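Local coordinates for protein N-acetylglucosaminidase (Paenibacillus barengoltzii, PDB 6INX) that probably hydrolyses beta-1,4 linkages next to N-acetylglucosamine in chitin-type sugars or N-glycan cores, as a glycoside hydrolase of family 18, at residues T193-H198 with R239-V244; V247-Y252 with A288-D293. All blocks are in the same frame, centred on the assembly; numbering follows the deposited sequence.

Interaction 1 (T193-H198 with R239-V244)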
ATOM      1  N   THR A 193       2.491  -9.635   2.631  1.00  9.28           N
ATOM      2  CA  THR A 193       3.464 -10.714   2.702  1.00 10.18           C
ATOM      3  C   THR A 193       4.882 -10.231   2.437  1.00 10.47           C
ATOM      4  O   THR A 193       5.819 -11.031   2.520  1.00 12.91           O
ATOM      5  CB  THR A 193       3.119 -11.817   1.700  1.00 12.50           C
ATOM      6  OG1 THR A 193       3.037 -11.244   0.393  1.00 12.47           O
ATOM      7  CG2 THR A 193       1.791 -12.476   2.037  1.00 13.80           C
ATOM      8  N   LEU A 194       5.068  -8.945   2.146  1.00  9.18           N
ATOM      9  CA  LEU A 194       6.404  -8.380   1.996  1.00 10.00           C
ATOM     10  C   LEU A 194       6.899  -7.906   3.357  1.00 10.58           C
ATOM     11  O   LEU A 194       6.177  -7.205   4.071  1.00 10.98           O
ATOM     12  CB  LEU A 194       6.356  -7.180   1.050  1.00 10.39           C
ATOM     13  CG  LEU A 194       7.750  -6.713   0.642  1.00 10.90           C
ATOM     14  CD1 LEU A 194       8.388  -7.714  -0.306  1.00 13.56           C
ATOM     15  CD2 LEU A 194       7.668  -5.339  -0.018  1.00 14.15           C
ATOM     16  N   THR A 195       8.127  -8.281   3.714  1.00 10.74           N
ATOM     17  CA  THR A 195       8.665  -7.820   4.981  1.00 10.43           C
ATOM     18  C   THR A 195       8.997  -6.333   4.917  1.00 10.81           C
ATOM     19  O   THR A 195       9.223  -5.747   3.847  1.00 10.91           O
ATOM     20  CB  THR A 195       9.926  -8.592   5.373  1.00 10.01           C
ATOM     21  OG1 THR A 195      10.987  -8.308   4.446  1.00 10.31           O
ATOM     22  CG2 THR A 195       9.676 -10.092   5.388  1.00 12.38           C
ATOM     23  N   GLY A 196       9.008  -5.718   6.090  1.00  9.17           N
ATOM     24  CA  GLY A 196       9.410  -4.332   6.209  1.00  8.51           C
ATOM     25  C   GLY A 196       9.231  -3.878   7.642  1.00  9.86           C
ATOM     26  O   GLY A 196       8.889  -4.667   8.519  1.00 12.20           O
ATOM     27  N   HIS A 197       9.459  -2.591   7.854  1.00  9.74           N
ATOM     28  CA  HIS A 197       9.411  -2.037   9.201  1.00  9.42           C
ATOM     29  C   HIS A 197       7.977  -1.676   9.560  1.00 10.84           C
ATOM     30  O   HIS A 197       7.313  -0.956   8.812  1.00 10.72           O
ATOM     31  CB  HIS A 197      10.253  -0.768   9.230  1.00  8.80           C
ATOM     32  CG  HIS A 197      11.682  -0.984   8.842  1.00 10.79           C
ATOM     33  ND1 HIS A 197      12.503  -1.869   9.505  1.00 13.04           N
ATOM     34  CD2 HIS A 197      12.431  -0.439   7.854  1.00 12.65           C
ATOM     35  CE1 HIS A 197      13.702  -1.856   8.947  1.00 10.18           C
ATOM     36  NE2 HIS A 197      13.685  -0.994   7.944  1.00 12.45           N
ATOM     37  N   HIS A 198       7.515  -2.115  10.733  1.00  9.45           N
ATOM     38  CA  HIS A 198       6.125  -1.851  11.095  1.00  9.74           C
ATOM     39  C   HIS A 198       5.925  -0.509  11.779  1.00 10.85           C
ATOM     40  O   HIS A 198       4.793  -0.016  11.832  1.00  9.97           O
ATOM     41  CB  HIS A 198       5.515  -3.045  11.862  1.00 10.19           C
ATOM     42  CG  HIS A 198       5.629  -2.970  13.357  1.00  8.75           C
ATOM     43  ND1 HIS A 198       4.611  -2.501  14.158  1.00  9.70           N
ATOM     44  CD2 HIS A 198       6.592  -3.418  14.201  1.00 10.02           C
ATOM     45  CE1 HIS A 198       4.961  -2.610  15.427  1.00  8.59           C
ATOM     46  NE2 HIS A 198       6.160  -3.161  15.481  1.00 11.58           N
ATOM     47  N   ARG A 239       6.405  -7.001  14.777  1.00 10.60           N
ATOM     48  CA  ARG A 239       5.710  -7.721  13.719  1.00 10.28           C
ATOM     49  C   ARG A 239       6.712  -8.673  13.083  1.00  9.31           C
ATOM     50  O   ARG A 239       7.908  -8.380  13.030  1.00 10.59           O
ATOM     51  CB  ARG A 239       5.175  -6.747  12.655  1.00 11.86           C
ATOM     52  CG  ARG A 239       3.876  -6.026  13.051  1.00 12.25           C
ATOM     53  CD  ARG A 239       2.675  -6.934  12.880  1.00 15.84           C
ATOM     54  NE  ARG A 239       1.472  -6.354  13.468  1.00 14.67           N
ATOM     55  CZ  ARG A 239       0.261  -6.880  13.348  1.00 14.09           C
ATOM     56  NH1 ARG A 239       0.070  -7.991  12.643  1.00 14.38           N
ATOM     57  NH2 ARG A 239      -0.768  -6.286  13.935  1.00 14.47           N
ATOM     58  N   MET A 240       6.233  -9.833  12.633  1.00 10.01           N
ATOM     59  CA  MET A 240       7.138 -10.916  12.269  1.00 12.25           C
ATOM     60  C   MET A 240       6.633 -11.655  11.042  1.00  9.43           C
ATOM     61  O   MET A 240       5.442 -11.947  10.931  1.00 11.74           O
ATOM     62  CB  MET A 240       7.254 -11.900  13.440  1.00 13.82           C
ATOM     63  CG  MET A 240       8.115 -13.120  13.160  1.00 11.48           C
ATOM     64  SD  MET A 240       8.318 -14.151  14.640  1.00 16.05           S
ATOM     65  CE  MET A 240       6.654 -14.761  14.843  1.00 18.90           C
ATOM     66  N   TRP A 241       7.547 -11.941  10.114  1.00  9.96           N
ATOM     67  CA  TRP A 241       7.245 -12.743   8.939  1.00 11.92           C
ATOM     68  C   TRP A 241       8.087 -14.014   8.965  1.00  9.96           C
ATOM     69  O   TRP A 241       9.257 -13.992   9.370  1.00 11.05           O
ATOM     70  CB  TRP A 241       7.570 -11.978   7.649  1.00 12.29           C
ATOM     71  CG  TRP A 241       6.640 -10.849   7.295  1.00 10.65           C
ATOM     72  CD1 TRP A 241       5.654 -10.874   6.351  1.00 11.07           C
ATOM     73  CD2 TRP A 241       6.637  -9.528   7.849  1.00 10.34           C
ATOM     74  NE1 TRP A 241       5.033  -9.643   6.278  1.00 10.30           N
ATOM     75  CE2 TRP A 241       5.622  -8.799   7.184  1.00 10.18           C
ATOM     76  CE3 TRP A 241       7.391  -8.891   8.843  1.00 11.21           C
ATOM     77  CZ2 TRP A 241       5.335  -7.468   7.492  1.00 11.54           C
ATOM     78  CZ3 TRP A 241       7.119  -7.566   9.135  1.00 11.47           C
ATOM     79  CH2 TRP A 241       6.093  -6.868   8.466  1.00 12.81           C
ATOM     80  N   LYS A 242       7.502 -15.111   8.488  1.00 11.64           N
ATOM     81  CA  LYS A 242       8.136 -16.418   8.547  1.00 13.25           C
ATOM     82  C   LYS A 242       8.533 -16.916   7.163  1.00 12.40           C
ATOM     83  O   LYS A 242       7.919 -16.563   6.153  1.00 12.55           O
ATOM     84  CB  LYS A 242       7.193 -17.433   9.187  1.00 12.56           C
ATOM     85  CG  LYS A 242       6.760 -17.048  10.604  1.00 13.71           C
ATOM     86  CD  LYS A 242       5.752 -18.046  11.152  1.00 14.56           C
ATOM     87  CE  LYS A 242       5.350 -17.672  12.575  1.00 16.46           C
ATOM     88  NZ  LYS A 242       4.332 -18.605  13.144  1.00 18.55           N
ATOM     89  N   ASP A 243       9.579 -17.748   7.139  1.00 13.35           N
ATOM     90  CA  ASP A 243       9.986 -18.469   5.934  1.00 13.91           C
ATOM     91  C   ASP A 243      10.324 -17.516   4.789  1.00 13.94           C
ATOM     92  O   ASP A 243       9.855 -17.666   3.658  1.00 15.96           O
ATOM     93  CB  ASP A 243       8.938 -19.508   5.548  1.00 13.99           C
ATOM     94  CG  ASP A 243       8.694 -20.504   6.663  1.00 16.33           C
ATOM     95  OD1 ASP A 243       9.689 -21.063   7.176  1.00 15.96           O
ATOM     96  OD2 ASP A 243       7.524 -20.696   7.037  1.00 18.39           O
ATOM     97  N   VAL A 244      11.162 -16.534   5.095  1.00 13.81           N
ATOM     98  CA  VAL A 244      11.533 -15.542   4.088  1.00 15.70           C
ATOM     99  C   VAL A 244      12.910 -15.866   3.524  1.00 15.38           C
ATOM    100  O   VAL A 244      13.777 -16.381   4.248  1.00 14.47           O
ATOM    101  CB  VAL A 244      11.435 -14.103   4.617  1.00 22.77           C
ATOM    102  CG1 VAL A 244      10.163 -13.905   5.426  1.00 19.89           C
ATOM    103  CG2 VAL A 244      12.611 -13.763   5.439  1.00 21.63           C
TER
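The indole of W241 lies against the backbone of T193-G196, and the H198 imidazole against the aliphatic part of R239; both contacts place a long loop that follows barrel strand 179-183 on the antiparallel sheet inserted between TIM-barrel strands 230-235 and 320-324, consistent with the alpha+beta insertion domain of family 18. R239 and W241 sit two residues apart on strand 237-241 and both point at the loop. Two CH-pi contacts carry the interaction. T195 CA stands over the centre of the W241 six-membered ring, 3.9 Å from its centroid and 14° off the normal, with G196 N on the same face but nearer the rim. R239 CG sits 3.8 Å from the H198 ring centroid, over one face and shifted toward the rim, and the two side chains cross at about a right angle. This CG is anti to the carbonyl carbon (chi1 -79°), beside the backbone N, which sets it over the imidazole. Polar ends are satisfied elsewhere: R239 NE forms a salt bridge with D186 and NH1 bonds to G259 O, while H198 ND1 accepts from D186 N and NE2 bonds to Y237 O. W241 NE1 bonds to Q192 O, which would restrain the rotation of the indole. G196 N and G196 O, by contrast, are buried here without a hydrogen-bond partner in the model, and the carbonyl oxygen lies 3.5 Å from W241 CZ3. Apolar packing completes the contact beside the indole. T195 CG2, placed anti to the carbonyl carbon, approaches W241 CB at 3.6 Å and touches V244 CG1 at 3.8 Å.

Interaction 2 (V247-Y252 with A288-D293)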
ATOM      1  N   VAL A 247      17.977 -13.213   1.766  1.00 16.38           N
ATOM      2  CA  VAL A 247      18.452 -12.208   0.824  1.00 14.93           C
ATOM      3  C   VAL A 247      18.239 -10.846   1.468  1.00 11.82           C
ATOM      4  O   VAL A 247      17.198 -10.606   2.089  1.00 12.69           O
ATOM      5  CB  VAL A 247      17.663 -12.299  -0.500  1.00 15.05           C
ATOM      6  CG1 VAL A 247      18.095 -11.190  -1.457  1.00 16.11           C
ATOM      7  CG2 VAL A 247      17.819 -13.675  -1.140  1.00 17.91           C
ATOM      8  N   ASN A 248      19.220  -9.952   1.347  1.00 14.33           N
ATOM      9  CA  ASN A 248      19.083  -8.582   1.853  1.00 12.85           C
ATOM     10  C   ASN A 248      18.764  -8.548   3.348  1.00 13.43           C
ATOM     11  O   ASN A 248      18.046  -7.659   3.818  1.00 13.82           O
ATOM     12  CB  ASN A 248      18.033  -7.785   1.062  1.00 13.67           C
ATOM     13  CG  ASN A 248      18.146  -6.282   1.264  1.00 17.17           C
ATOM     14  OD1 ASN A 248      19.245  -5.728   1.323  1.00 16.30           O
ATOM     15  ND2 ASN A 248      16.997  -5.614   1.375  1.00 15.83           N
ATOM     16  N   ARG A 249      19.290  -9.521   4.104  1.00 12.60           N
ATOM     17  CA  ARG A 249      19.064  -9.611   5.551  1.00 12.48           C
ATOM     18  C   ARG A 249      17.581  -9.731   5.887  1.00 11.30           C
ATOM     19  O   ARG A 249      17.143  -9.296   6.954  1.00 12.38           O
ATOM     20  CB  ARG A 249      19.713  -8.458   6.328  1.00 13.91           C
ATOM     21  CG  ARG A 249      21.215  -8.323   6.109  1.00 18.19           C
ATOM     22  CD  ARG A 249      21.710  -6.990   6.631  1.00 22.98           C
ATOM     23  NE  ARG A 249      22.951  -6.602   5.972  1.00 29.61           N
ATOM     24  CZ  ARG A 249      23.005  -5.937   4.823  1.00 34.92           C
ATOM     25  NH1 ARG A 249      21.885  -5.573   4.213  1.00 31.36           N
ATOM     26  NH2 ARG A 249      24.179  -5.629   4.288  1.00 37.74           N
ATOM     27  N   GLY A 250      16.813 -10.335   4.985  1.00 12.65           N
ATOM     28  CA  GLY A 250      15.392 -10.551   5.195  1.00 11.41           C
ATOM     29  C   GLY A 250      14.498  -9.368   4.873  1.00  9.88           C
ATOM     30  O   GLY A 250      13.272  -9.514   4.950  1.00 11.69           O
ATOM     31  N   LEU A 251      15.061  -8.208   4.535  1.00 12.45           N
ATOM     32  CA  LEU A 251      14.306  -6.971   4.380  1.00 12.15           C
ATOM     33  C   LEU A 251      13.775  -6.856   2.955  1.00 10.71           C
ATOM     34  O   LEU A 251      14.522  -7.030   1.986  1.00 11.78           O
ATOM     35  CB  LEU A 251      15.206  -5.782   4.718  1.00 12.29           C
ATOM     36  CG  LEU A 251      14.572  -4.394   4.712  1.00 10.56           C
ATOM     37  CD1 LEU A 251      13.522  -4.273   5.799  1.00 12.68           C
ATOM     38  CD2 LEU A 251      15.633  -3.325   4.912  1.00 13.23           C
ATOM     39  N   TYR A 252      12.471  -6.604   2.835  1.00  9.88           N
ATOM     40  CA  TYR A 252      11.799  -6.456   1.537  1.00 12.09           C
ATOM     41  C   TYR A 252      11.801  -7.767   0.755  1.00 11.12           C
ATOM     42  O   TYR A 252      12.003  -7.794  -0.461  1.00 11.68           O
ATOM     43  CB  TYR A 252      12.311  -5.259   0.715  1.00 12.49           C
ATOM     44  CG  TYR A 252      12.391  -4.004   1.544  1.00 10.59           C
ATOM     45  CD1 TYR A 252      11.405  -3.713   2.479  1.00 11.31           C
ATOM     46  CD2 TYR A 252      13.462  -3.138   1.437  1.00 11.85           C
ATOM     47  CE1 TYR A 252      11.471  -2.588   3.259  1.00 13.19           C
ATOM     48  CE2 TYR A 252      13.535  -2.002   2.224  1.00  9.69           C
ATOM     49  CZ  TYR A 252      12.535  -1.745   3.139  1.00 11.36           C
ATOM     50  OH  TYR A 252      12.588  -0.628   3.949  1.00 14.61           O
ATOM     51  N   ALA A 288      15.379   2.412  12.039  1.00 11.65           N
ATOM     52  CA  ALA A 288      14.643   1.308  12.640  1.00 11.92           C
ATOM     53  C   ALA A 288      15.507   0.063  12.790  1.00 11.91           C
ATOM     54  O   ALA A 288      16.289  -0.265  11.883  1.00 11.87           O
ATOM     55  CB  ALA A 288      13.403   0.956  11.799  1.00 12.00           C
ATOM     56  N   PRO A 289      15.379  -0.654  13.906  1.00 11.77           N
ATOM     57  CA  PRO A 289      16.076  -1.929  14.061  1.00 13.01           C
ATOM     58  C   PRO A 289      15.243  -3.093  13.553  1.00 11.27           C
ATOM     59  O   PRO A 289      14.012  -3.053  13.520  1.00 11.89           O
ATOM     60  CB  PRO A 289      16.225  -2.023  15.584  1.00 11.07           C
ATOM     61  CG  PRO A 289      14.892  -1.485  16.083  1.00 11.32           C
ATOM     62  CD  PRO A 289      14.591  -0.318  15.109  1.00 10.69           C
ATOM     63  N   TYR A 290      15.937  -4.157  13.163  1.00 12.08           N
ATOM     64  CA  TYR A 290      15.269  -5.380  12.743  1.00 11.87           C
ATOM     65  C   TYR A 290      16.161  -6.573  13.050  1.00 12.15           C
ATOM     66  O   TYR A 290      17.382  -6.438  13.165  1.00 12.88           O
ATOM     67  CB  TYR A 290      14.838  -5.343  11.268  1.00 12.17           C
ATOM     68  CG  TYR A 290      15.940  -5.154  10.239  1.00 11.44           C
ATOM     69  CD1 TYR A 290      16.495  -3.902  10.016  1.00 10.26           C
ATOM     70  CD2 TYR A 290      16.362  -6.209   9.445  1.00 13.02           C
ATOM     71  CE1 TYR A 290      17.483  -3.713   9.049  1.00 13.56           C
ATOM     72  CE2 TYR A 290      17.346  -6.038   8.471  1.00 12.07           C
ATOM     73  CZ  TYR A 290      17.898  -4.783   8.283  1.00 14.26           C
ATOM     74  OH  TYR A 290      18.874  -4.623   7.316  1.00 15.79           O
ATOM     75  N   LEU A 291      15.539  -7.747  13.181  1.00 10.87           N
ATOM     76  CA  LEU A 291      16.241  -8.991  13.471  1.00 12.02           C
ATOM     77  C   LEU A 291      16.027  -9.972  12.332  1.00 11.73           C
ATOM     78  O   LEU A 291      14.939 -10.037  11.753  1.00 10.65           O
ATOM     79  CB  LEU A 291      15.709  -9.644  14.744  1.00 12.54           C
ATOM     80  CG  LEU A 291      15.631  -8.774  15.990  1.00 13.53           C
ATOM     81  CD1 LEU A 291      15.175  -9.623  17.176  1.00 13.93           C
ATOM     82  CD2 LEU A 291      16.976  -8.138  16.277  1.00 15.47           C
ATOM     83  N   PHE A 292      17.062 -10.745  12.022  1.00 12.06           N
ATOM     84  CA  PHE A 292      16.943 -11.788  11.016  1.00 12.31           C
ATOM     85  C   PHE A 292      17.900 -12.908  11.373  1.00 13.13           C
ATOM     86  O   PHE A 292      19.046 -12.649  11.750  1.00 13.85           O
ATOM     87  CB  PHE A 292      17.291 -11.246   9.624  1.00 11.92           C
ATOM     88  CG  PHE A 292      16.890 -12.157   8.500  1.00 11.44           C
ATOM     89  CD1 PHE A 292      15.597 -12.635   8.411  1.00 11.45           C
ATOM     90  CD2 PHE A 292      17.800 -12.517   7.516  1.00 11.85           C
ATOM     91  CE1 PHE A 292      15.213 -13.470   7.375  1.00 12.44           C
ATOM     92  CE2 PHE A 292      17.414 -13.341   6.459  1.00 13.38           C
ATOM     93  CZ  PHE A 292      16.120 -13.811   6.393  1.00 12.60           C
ATOM     94  N   ASP A 293      17.434 -14.151  11.236  1.00 12.35           N
ATOM     95  CA  ASP A 293      18.259 -15.329  11.490  1.00 13.09           C
ATOM     96  C   ASP A 293      18.499 -16.146  10.233  1.00 15.97           C
ATOM     97  O   ASP A 293      18.988 -17.279  10.325  1.00 16.98           O
ATOM     98  CB  ASP A 293      17.617 -16.215  12.561  1.00 15.38           C
ATOM     99  CG  ASP A 293      16.402 -16.980  12.044  1.00 15.35           C
ATOM    100  OD1 ASP A 293      15.786 -16.552  11.041  1.00 14.97           O
ATOM    101  OD2 ASP A 293      16.041 -18.015  12.639  1.00 16.27           O
TER
HETATM  102  O   HOH W   1      19.150  -5.184   4.699  1.00 18.33           O
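F292 presents one ring face to G250, whose CA lies over the ring centre at 3.5 Å from the centroid and 9° off the normal, a close CH-pi contact. The ring gets there with CG anti to the backbone N (chi1 -166°), and G250 N comes within 3.4 Å of CE2 over the same face. R249 C to F292 CD2, at 3.2 Å, is the shortest contact between the two segments. The close fit depends on G250 having no side chain. Y290 is turned differently: R249 O lies at its edge, in the ring plane, 3.6 Å from CE2. The R249 guanidinium plane stands 81° from that ring, and the arginine's CD passes 3.8 Å from Y290 OH. An alanine at F292 would probably leave G250 CA without its aromatic cover and open a gap between the loop and strand 288-292, next to V244 and F297. Water 1 draws the polar ends together: it donates to N248 O, accepts from R249 NH1 in the guanidinium plane, and bonds to Y290 OH at 2.7 Å. The chemistry is thus divided between a ring packed on the R249-G250 peptide backbone and a hydrated tyrosine, so across the two segments the polar link between strand and loop runs through water, and the rest is packing.

In the fold
From the N terminus, the chain completes barrel strand 179-183 and enters the long loop holding 193-198. It then runs through helix 213-222 and strand 230-235 to strand 237-241, where interaction 1 closes a loop with 40 residues between its segments. Interaction 2 opens just afterwards at 247-252 and closes at 288-293, across strands 260-264 and 279-283 and helix 265-272. The two loops therefore follow in series, neither nesting nor crossing. Their centres are about 9 Å apart and they touch directly: T195 OG1 probably hydrogen-bonds to G250 O at 2.6 Å, and V244 packs on F292. Together they tie two loops to the same antiparallel sheet, at strands 237-241 and 288-292.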